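Local coordinates for protein JamJ (Lyngbya majuscula, PDB 5DOZ) that is an NADPH-binding enoyl reductase of a polyketide synthase pathway and probably carries out the reductive cyclopropane-forming step, at residues A[35-40]-A[115-120]; A[41-46]-A[128-133]; A[171-176]-A[302-307]. All coordinates share one frame; numbering follows the deposited sequence.

All three contacts belong to one enoyl reductase chain, and each is partly buried. Contacts 1 and 2 hang on the same strand, 37-45: contact 1 grips its start, through backbone hydrogen bonds and an apolar side made by buried Val37, Val39 and Leu120, while contact 2 sets its later half against the short helix 129-132 by side-chain packing alone, with no hydrogen bond across. Contact 3 lies about 27 Å from contact 1, centre to centre, on a helix of the nucleotide-binding region, where a glutamine amide binds loop backbone beside the exposed His305 and a bridging water. Contacts 2 and 3 touch, Glu131 O meeting Pro306 CB at 3.5 Å.

Contact 1 of 3, residues A[35-40]-A[115-120]; sequences GEVKVQ and CSPNNL
Val37 and Cys115 form an antiparallel hydrogen-bonded pair, their CA atoms 5.5 Å apart, which fastens the start of strand 37-45 to the last residue of strand 112-115. Val37 N donates to Cys115 O at 2.9 Å, and Cys115 N returns a bond to Val37 O at 3.0 Å. The backbones stay close as far as Glu36 and Ser116, whose CA atoms are 5.1 Å apart; only beyond Ser116 does 115-120 turn away through Pro117, and Ser116 OG takes the backbone N-H of Asn118 in an ST turn. This turn carries the chain across to strand 120-122, so that Leu120 comes back to face Val37 and Val39 of strand 37-45. The result is a corner of the GroES-like domain of the medium-chain dehydrogenase/reductase family, where strands of a curled sheet close around an apolar interior. In that interior the two branches of Leu120 divide the work. CD1 meets Val37 CG1 at 3.9 Å, whereas CD2 reaches tip to tip toward Val39 CG2. Val37 holds CG1 anti to the backbone N (chi1 -176°), which leaves CG2 beside that N and able to meet Pro117 CB, 4.1 Å away. One valine thus touches both the proline ring and the leucine. The other edge of that ring rests on the loop preceding the strand, with Pro117 CD only 3.2 Å from Gly35 O. Val100 of strand 99-103 lies against both Val39 and Leu120, and Ile84 of strand 79-87 against Val37. Glu36 is partly exposed, its carboxylate turned to its own loop, where OE1 accepts a hydrogen bond from Gly33 N.

Contact 2 of 3, residues A[41-46]-A[128-133]; sequences IQAVPV and KLIEAA
Leu129 lays one methyl over the terminal amide of Gln42: CD1 is 3.5 Å from Gln42 OE1 and 3.7 Å from Gln42 CD, and the two side chains run across one another at a slant. Leu129 has CG anti to its carbonyl carbon (chi1 -73°), and with the chain extended beyond it CD1 comes out against the strand. Gln42 is likewise extended beyond CG, bringing the flat of its amide under that methyl at the partly exposed end of the contact. Next along, Ile130 points its CB past the strand rather than at it, yet CG1 lies anti to the backbone N (chi1 -162°) and the bend at chi2 (87°) turns CD1 back to 4.0 Å from Ala43 CB. The small Ala43 also faces Ala133, with the CB atoms 4.4 Å apart. At the far end, about 8 Å from bound NADPH, the ring of Pro45 meets a backbone oxygen, CG lying 3.4 Å from Ala133 O. Lys128 occupies the N-cap position of helix 129-132, and Glu131 OE1 accepts from Lys128 N through its anti lone pair, tying down the first turn. Ile130 also packs on Val334 of strand 332-336 and Tyr309 of strand 309-313. Helix 129-132 thus sits against the classic beta bulge that Gln42 and Ala43 form opposite Val81 in the curled sheet of the enoyl reductase.

Contact 3 of 3, residues A[171-176]-A[302-307]; sequences AIQLAQ and KELHPL
Gln173 reaches out from its helix and binds the backbone of His305 with both ends of its amide. His305 N donates to Gln173 OE1 at 2.7 Å, in the carbonyl plane and on a lone pair, while Gln173 NE2 donates to His305 O at 2.8 Å from above that carbonyl's plane. The pair of bonds fixes the rotation of the amide. Its chain, extended beyond CG, spans the gap between helix and loop. The tightly packed part is apolar: Leu174 CD2 meets Leu304 CD1 at 3.7 Å, the two leucines crossing at about a right angle, and Leu304 CD2 also lies 4.0 Å from Gln173 CB. Leu307 CD2 touches the amide at NE2. The opposite character appears toward solvent, where the exposed His305 ring leads away from the helix and a water donates to both Gln173 OE1, at 2.9 Å, and Glu303 O. An alanine at Gln173 would probably leave the N-H and C=O of His305 without these mates and let the loop shift relative to the helix. The loop begins where a Schellman motif, with Lys302 at its C-prime position, ends helix 296-300, and it runs on to strand 309-313. Phe139 of helix 136-149 lies against both Gln173 and Leu307, and Ala142 of that helix against Leu174, so helix 166-177 is packed between this loop, helix 136-149 and strand 181-186.

Contact 1 of 3, residues A[35-40]-A[115-120]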
loop_
_atom_site.group_PDB
_atom_site.type_symbol
_atom_site.label_atom_id
_atom_site.label_comp_id
_atom_site.label_asym_id
_atom_site.label_seq_id
_atom_site.Cartn_x
_atom_site.Cartn_y
_atom_site.Cartn_z
ATOM N N GLY A 35 -5.874 -26.013 -6.186
ATOM C CA GLY A 35 -5.867 -24.586 -6.493
ATOM C C GLY A 35 -5.097 -23.736 -5.497
ATOM O O GLY A 35 -5.326 -22.528 -5.402
ATOM N N GLU A 36 -4.187 -24.358 -4.749
ATOM C CA GLU A 36 -3.463 -23.659 -3.687
ATOM C C GLU A 36 -1.960 -23.779 -3.839
ATOM O O GLU A 36 -1.451 -24.763 -4.384
ATOM C CB GLU A 36 -3.900 -24.152 -2.302
ATOM C CG GLU A 36 -5.328 -23.768 -1.923
ATOM C CD GLU A 36 -5.700 -24.165 -0.499
ATOM O OE1 GLU A 36 -5.428 -25.317 -0.092
ATOM O OE2 GLU A 36 -6.274 -23.318 0.221
ATOM N N VAL A 37 -1.256 -22.757 -3.359
ATOM C CA VAL A 37 0.197 -22.715 -3.405
ATOM C C VAL A 37 0.731 -22.478 -1.994
ATOM O O VAL A 37 0.179 -21.671 -1.236
ATOM C CB VAL A 37 0.701 -21.601 -4.350
ATOM C CG1 VAL A 37 2.219 -21.630 -4.472
ATOM C CG2 VAL A 37 0.070 -21.742 -5.731
ATOM N N LYS A 38 1.787 -23.209 -1.642
ATOM C CA LYS A 38 2.499 -22.996 -0.387
ATOM C C LYS A 38 3.760 -22.175 -0.664
ATOM O O LYS A 38 4.584 -22.550 -1.501
ATOM C CB LYS A 38 2.859 -24.335 0.262
ATOM C CG LYS A 38 3.393 -24.220 1.682
ATOM C CD LYS A 38 3.546 -25.586 2.333
ATOM C CE LYS A 38 4.160 -25.473 3.726
ATOM N NZ LYS A 38 4.142 -26.783 4.446
ATOM N N VAL A 39 3.899 -21.056 0.040
ATOM C CA VAL A 39 5.038 -20.157 -0.159
ATOM C C VAL A 39 5.847 -19.995 1.119
ATOM O O VAL A 39 5.288 -19.713 2.176
ATOM C CB VAL A 39 4.584 -18.760 -0.656
ATOM C CG1 VAL A 39 5.787 -17.851 -0.872
ATOM C CG2 VAL A 39 3.757 -18.880 -1.928
ATOM N N GLN A 40 7.163 -20.174 1.014
ATOM C CA GLN A 40 8.076 -19.904 2.129
ATOM C C GLN A 40 8.359 -18.404 2.193
ATOM O O GLN A 40 8.981 -17.842 1.285
ATOM C CB GLN A 40 9.376 -20.699 1.971
ATOM C CG GLN A 40 10.500 -20.270 2.913
ATOM C CD GLN A 40 11.851 -20.821 2.499
ATOM O OE1 GLN A 40 11.936 -21.830 1.785
ATOM N NE2 GLN A 40 12.921 -20.170 2.951
ATOM N N CYS A 115 -1.948 -19.827 -0.170
ATOM C CA CYS A 115 -2.739 -18.831 -0.869
ATOM C C CYS A 115 -3.020 -19.256 -2.299
ATOM O O CYS A 115 -2.463 -20.239 -2.788
ATOM C CB CYS A 115 -2.052 -17.459 -0.837
ATOM S SG CYS A 115 -0.711 -17.260 -2.033
ATOM N N SER A 116 -3.898 -18.497 -2.944
ATOM C CA SER A 116 -4.245 -18.670 -4.343
ATOM C C SER A 116 -3.076 -18.288 -5.248
ATOM O O SER A 116 -2.285 -17.402 -4.901
ATOM C CB SER A 116 -5.459 -17.792 -4.664
ATOM O OG SER A 116 -5.713 -17.733 -6.056
ATOM N N PRO A 117 -2.959 -18.957 -6.410
ATOM C CA PRO A 117 -1.991 -18.534 -7.423
ATOM C C PRO A 117 -2.333 -17.176 -8.044
ATOM O O PRO A 117 -1.511 -16.611 -8.762
ATOM C CB PRO A 117 -2.085 -19.634 -8.486
ATOM C CG PRO A 117 -3.428 -20.242 -8.292
ATOM C CD PRO A 117 -3.667 -20.187 -6.809
ATOM N N ASN A 118 -3.536 -16.671 -7.780
ATOM C CA ASN A 118 -3.950 -15.339 -8.252
ATOM C C ASN A 118 -3.420 -14.226 -7.344
ATOM O O ASN A 118 -3.449 -13.046 -7.702
ATOM C CB ASN A 118 -5.481 -15.248 -8.364
ATOM C CG ASN A 118 -6.045 -16.035 -9.551
ATOM O OD1 ASN A 118 -5.556 -15.933 -10.680
ATOM N ND2 ASN A 118 -7.098 -16.796 -9.302
ATOM N N ASN A 119 -2.931 -14.613 -6.168
ATOM C CA ASN A 119 -2.310 -13.677 -5.239
ATOM C C ASN A 119 -0.790 -13.585 -5.395
ATOM O O ASN A 119 -0.111 -12.950 -4.589
ATOM C CB ASN A 119 -2.705 -14.025 -3.801
ATOM C CG ASN A 119 -4.160 -13.704 -3.507
ATOM O OD1 ASN A 119 -5.071 -14.395 -3.973
ATOM N ND2 ASN A 119 -4.388 -12.641 -2.747
ATOM N N LEU A 120 -0.266 -14.191 -6.457
ATOM C CA LEU A 120 1.179 -14.246 -6.681
ATOM C C LEU A 120 1.587 -13.630 -8.012
ATOM O O LEU A 120 0.916 -13.811 -9.024
ATOM C CB LEU A 120 1.673 -15.700 -6.640
ATOM C CG LEU A 120 1.392 -16.569 -5.410
ATOM C CD1 LEU A 120 1.862 -17.987 -5.686
ATOM C CD2 LEU A 120 2.080 -16.017 -4.170
#

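Contact 2 of 3, residues A[41-46]-A[128-133]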
loop_
_atom_site.group_PDB
_atom_site.type_symbol
_atom_site.label_atom_id
_atom_site.label_comp_id
_atom_site.label_asym_id
_atom_site.label_seq_id
_atom_site.Cartn_x
_atom_site.Cartn_y
_atom_site.Cartn_z
ATOM N N ILE A 41 7.895 -17.766 3.263
ATOM C CA ILE A 41 7.996 -16.315 3.423
ATOM C C ILE A 41 9.418 -15.889 3.780
ATOM O O ILE A 41 10.038 -16.459 4.680
ATOM C CB ILE A 41 7.011 -15.795 4.501
ATOM C CG1 ILE A 41 5.556 -16.130 4.136
ATOM C CG2 ILE A 41 7.193 -14.301 4.737
ATOM C CD1 ILE A 41 5.003 -15.406 2.920
ATOM N N GLN A 42 9.929 -14.872 3.092
ATOM C CA GLN A 42 11.311 -14.434 3.323
ATOM C C GLN A 42 11.465 -12.988 3.809
ATOM O O GLN A 42 12.418 -12.674 4.516
ATOM C CB GLN A 42 12.180 -14.721 2.084
ATOM C CG GLN A 42 12.139 -16.194 1.694
ATOM C CD GLN A 42 13.263 -16.625 0.784
ATOM O OE1 GLN A 42 13.052 -16.866 -0.407
ATOM N NE2 GLN A 42 14.466 -16.737 1.336
ATOM N N ALA A 43 10.536 -12.113 3.427
ATOM C CA ALA A 43 10.528 -10.727 3.925
ATOM C C ALA A 43 9.131 -10.114 3.833
ATOM O O ALA A 43 8.434 -10.287 2.834
ATOM C CB ALA A 43 11.557 -9.871 3.185
ATOM N N VAL A 44 8.727 -9.400 4.881
ATOM C CA VAL A 44 7.365 -8.873 4.989
ATOM C C VAL A 44 7.380 -7.413 5.425
ATOM O O VAL A 44 7.921 -7.078 6.480
ATOM C CB VAL A 44 6.509 -9.667 6.007
ATOM C CG1 VAL A 44 5.038 -9.285 5.886
ATOM C CG2 VAL A 44 6.682 -11.167 5.836
ATOM N N PRO A 45 6.791 -6.531 4.606
ATOM C CA PRO A 45 6.672 -5.151 5.060
ATOM C C PRO A 45 5.546 -4.977 6.079
ATOM O O PRO A 45 4.532 -5.686 6.022
ATOM C CB PRO A 45 6.405 -4.359 3.773
ATOM C CG PRO A 45 5.958 -5.358 2.765
ATOM C CD PRO A 45 6.502 -6.697 3.170
ATOM N N VAL A 46 5.751 -4.073 7.032
ATOM C CA VAL A 46 4.702 -3.694 7.967
ATOM C C VAL A 46 3.816 -2.685 7.248
ATOM O O VAL A 46 4.306 -1.694 6.700
ATOM C CB VAL A 46 5.256 -3.027 9.245
ATOM C CG1 VAL A 46 4.177 -2.975 10.323
ATOM C CG2 VAL A 46 6.482 -3.765 9.761
ATOM N N LYS A 128 16.749 -7.693 -5.859
ATOM C CA LYS A 128 16.929 -8.512 -4.665
ATOM C C LYS A 128 15.573 -8.754 -4.018
ATOM O O LYS A 128 14.659 -7.939 -4.172
ATOM C CB LYS A 128 17.848 -7.808 -3.662
ATOM C CG LYS A 128 19.311 -7.709 -4.074
ATOM C CD LYS A 128 20.136 -7.072 -2.961
ATOM C CE LYS A 128 21.631 -7.159 -3.235
ATOM N NZ LYS A 128 22.083 -6.151 -4.237
ATOM N N LEU A 129 15.447 -9.861 -3.285
ATOM C CA LEU A 129 14.203 -10.201 -2.590
ATOM C C LEU A 129 13.698 -9.023 -1.770
ATOM O O LEU A 129 12.523 -8.663 -1.842
ATOM C CB LEU A 129 14.393 -11.415 -1.665
ATOM C CG LEU A 129 14.539 -12.829 -2.238
ATOM C CD1 LEU A 129 14.748 -13.828 -1.106
ATOM C CD2 LEU A 129 13.350 -13.247 -3.086
ATOM N N ILE A 130 14.611 -8.425 -1.011
ATOM C CA ILE A 130 14.302 -7.338 -0.091
ATOM C C ILE A 130 13.842 -6.068 -0.823
ATOM O O ILE A 130 12.924 -5.381 -0.368
ATOM C CB ILE A 130 15.485 -7.091 0.889
ATOM C CG1 ILE A 130 15.030 -6.291 2.112
ATOM C CG2 ILE A 130 16.713 -6.490 0.198
ATOM C CD1 ILE A 130 14.485 -7.167 3.218
ATOM N N GLU A 131 14.462 -5.787 -1.968
ATOM C CA GLU A 131 14.044 -4.692 -2.843
ATOM C C GLU A 131 12.619 -4.902 -3.376
ATOM O O GLU A 131 11.807 -3.974 -3.399
ATOM C CB GLU A 131 15.045 -4.530 -3.996
ATOM C CG GLU A 131 16.348 -3.851 -3.579
ATOM C CD GLU A 131 17.457 -3.937 -4.619
ATOM O OE1 GLU A 131 17.519 -4.925 -5.394
ATOM O OE2 GLU A 131 18.297 -3.010 -4.640
ATOM N N ALA A 132 12.328 -6.131 -3.790
ATOM C CA ALA A 132 11.024 -6.498 -4.340
ATOM C C ALA A 132 9.905 -6.436 -3.302
ATOM O O ALA A 132 8.738 -6.312 -3.656
ATOM C CB ALA A 132 11.090 -7.886 -4.961
ATOM N N ALA A 133 10.269 -6.539 -2.027
ATOM C CA ALA A 133 9.319 -6.430 -0.923
ATOM C C ALA A 133 8.711 -5.029 -0.778
ATOM O O ALA A 133 7.681 -4.874 -0.118
ATOM C CB ALA A 133 9.971 -6.864 0.385
#

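Contact 3 of 3, residues A[171-176]-A[302-307]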
loop_
_atom_site.group_PDB
_atom_site.type_symbol
_atom_site.label_atom_id
_atom_site.label_comp_id
_atom_site.label_asym_id
_atom_site.label_seq_id
_atom_site.Cartn_x
_atom_site.Cartn_y
_atom_site.Cartn_z
ATOM N N ALA A 171 3.501 6.369 -5.838
ATOM C CA ALA A 171 2.744 7.318 -6.647
ATOM C C ALA A 171 3.642 8.425 -7.212
ATOM O O ALA A 171 3.475 8.824 -8.359
ATOM C CB ALA A 171 1.591 7.903 -5.839
ATOM N N ILE A 172 4.588 8.910 -6.406
ATOM C CA ILE A 172 5.605 9.846 -6.875
ATOM C C ILE A 172 6.308 9.282 -8.111
ATOM O O ILE A 172 6.263 9.890 -9.172
ATOM C CB ILE A 172 6.637 10.189 -5.773
ATOM C CG1 ILE A 172 6.035 11.167 -4.761
ATOM C CG2 ILE A 172 7.900 10.794 -6.379
ATOM C CD1 ILE A 172 6.834 11.290 -3.480
ATOM N N GLN A 173 6.936 8.115 -7.969
ATOM C CA GLN A 173 7.626 7.461 -9.086
ATOM C C GLN A 173 6.742 7.300 -10.318
ATOM O O GLN A 173 7.177 7.565 -11.430
ATOM C CB GLN A 173 8.172 6.093 -8.673
ATOM C CG GLN A 173 9.475 6.155 -7.898
ATOM C CD GLN A 173 10.195 4.820 -7.874
ATOM O OE1 GLN A 173 10.617 4.315 -8.913
ATOM N NE2 GLN A 173 10.346 4.245 -6.684
ATOM N N LEU A 174 5.503 6.862 -10.115
ATOM C CA LEU A 174 4.587 6.655 -11.233
ATOM C C LEU A 174 4.207 7.965 -11.917
ATOM O O LEU A 174 4.291 8.075 -13.139
ATOM C CB LEU A 174 3.349 5.863 -10.799
ATOM C CG LEU A 174 3.577 4.372 -10.511
ATOM C CD1 LEU A 174 2.282 3.715 -10.066
ATOM C CD2 LEU A 174 4.139 3.646 -11.727
ATOM N N ALA A 175 3.818 8.960 -11.126
ATOM C CA ALA A 175 3.391 10.249 -11.673
ATOM C C ALA A 175 4.482 10.923 -12.509
ATOM O O ALA A 175 4.198 11.439 -13.597
ATOM C CB ALA A 175 2.909 11.173 -10.566
ATOM N N GLN A 176 5.717 10.907 -12.007
ATOM C CA GLN A 176 6.853 11.524 -12.705
ATOM C C GLN A 176 7.206 10.785 -13.997
ATOM O O GLN A 176 7.439 11.416 -15.031
ATOM C CB GLN A 176 8.084 11.614 -11.791
ATOM C CG GLN A 176 7.927 12.587 -10.630
ATOM C CD GLN A 176 9.201 12.752 -9.823
ATOM O OE1 GLN A 176 9.864 11.771 -9.471
ATOM N NE2 GLN A 176 9.547 13.995 -9.517
ATOM N N LYS A 302 14.623 -0.718 -15.479
ATOM C CA LYS A 302 15.031 0.215 -14.415
ATOM C C LYS A 302 14.503 1.637 -14.598
ATOM O O LYS A 302 15.193 2.621 -14.312
ATOM C CB LYS A 302 16.554 0.191 -14.209
ATOM C CG LYS A 302 17.066 -1.093 -13.569
ATOM C CD LYS A 302 18.559 -1.029 -13.273
ATOM C CE LYS A 302 18.966 -2.169 -12.345
ATOM N NZ LYS A 302 20.419 -2.173 -12.016
ATOM N N GLU A 303 13.266 1.723 -15.078
ATOM C CA GLU A 303 12.553 2.986 -15.212
ATOM C C GLU A 303 11.797 3.275 -13.911
ATOM O O GLU A 303 11.660 4.429 -13.501
ATOM C CB GLU A 303 11.623 2.942 -16.434
ATOM C CG GLU A 303 12.383 2.755 -17.748
ATOM C CD GLU A 303 11.510 2.363 -18.936
ATOM O OE1 GLU A 303 10.714 1.405 -18.831
ATOM O OE2 GLU A 303 11.648 3.004 -20.001
ATOM N N LEU A 304 11.315 2.216 -13.262
ATOM C CA LEU A 304 10.816 2.308 -11.895
ATOM C C LEU A 304 11.788 1.582 -10.975
ATOM O O LEU A 304 12.491 0.665 -11.405
ATOM C CB LEU A 304 9.406 1.719 -11.763
ATOM C CG LEU A 304 8.237 2.382 -12.496
ATOM C CD1 LEU A 304 7.010 1.486 -12.392
ATOM C CD2 LEU A 304 7.940 3.780 -11.959
ATOM N N HIS A 305 11.831 2.007 -9.717
ATOM C CA HIS A 305 12.794 1.485 -8.763
ATOM C C HIS A 305 12.123 1.059 -7.461
ATOM O O HIS A 305 11.066 1.586 -7.110
ATOM C CB HIS A 305 13.882 2.536 -8.477
ATOM C CG HIS A 305 14.725 2.866 -9.670
ATOM N ND1 HIS A 305 14.574 4.032 -10.391
ATOM C CD2 HIS A 305 15.712 2.170 -10.284
ATOM C CE1 HIS A 305 15.438 4.045 -11.391
ATOM N NE2 HIS A 305 16.139 2.927 -11.349
ATOM N N PRO A 306 12.734 0.096 -6.743
ATOM C CA PRO A 306 12.276 -0.218 -5.395
ATOM C C PRO A 306 12.291 1.037 -4.533
ATOM O O PRO A 306 13.065 1.961 -4.792
ATOM C CB PRO A 306 13.317 -1.226 -4.886
ATOM C CG PRO A 306 14.457 -1.171 -5.856
ATOM C CD PRO A 306 13.841 -0.785 -7.161
ATOM N N LEU A 307 11.428 1.076 -3.527
ATOM C CA LEU A 307 11.378 2.210 -2.620
ATOM C C LEU A 307 12.577 2.210 -1.668
ATOM O O LEU A 307 13.237 1.183 -1.492
ATOM C CB LEU A 307 10.066 2.199 -1.823
ATOM C CG LEU A 307 8.738 2.181 -2.593
ATOM C CD1 LEU A 307 7.576 2.197 -1.620
ATOM C CD2 LEU A 307 8.630 3.333 -3.583
HETATM O O HOH W 1 10.899 6.186 -11.153
#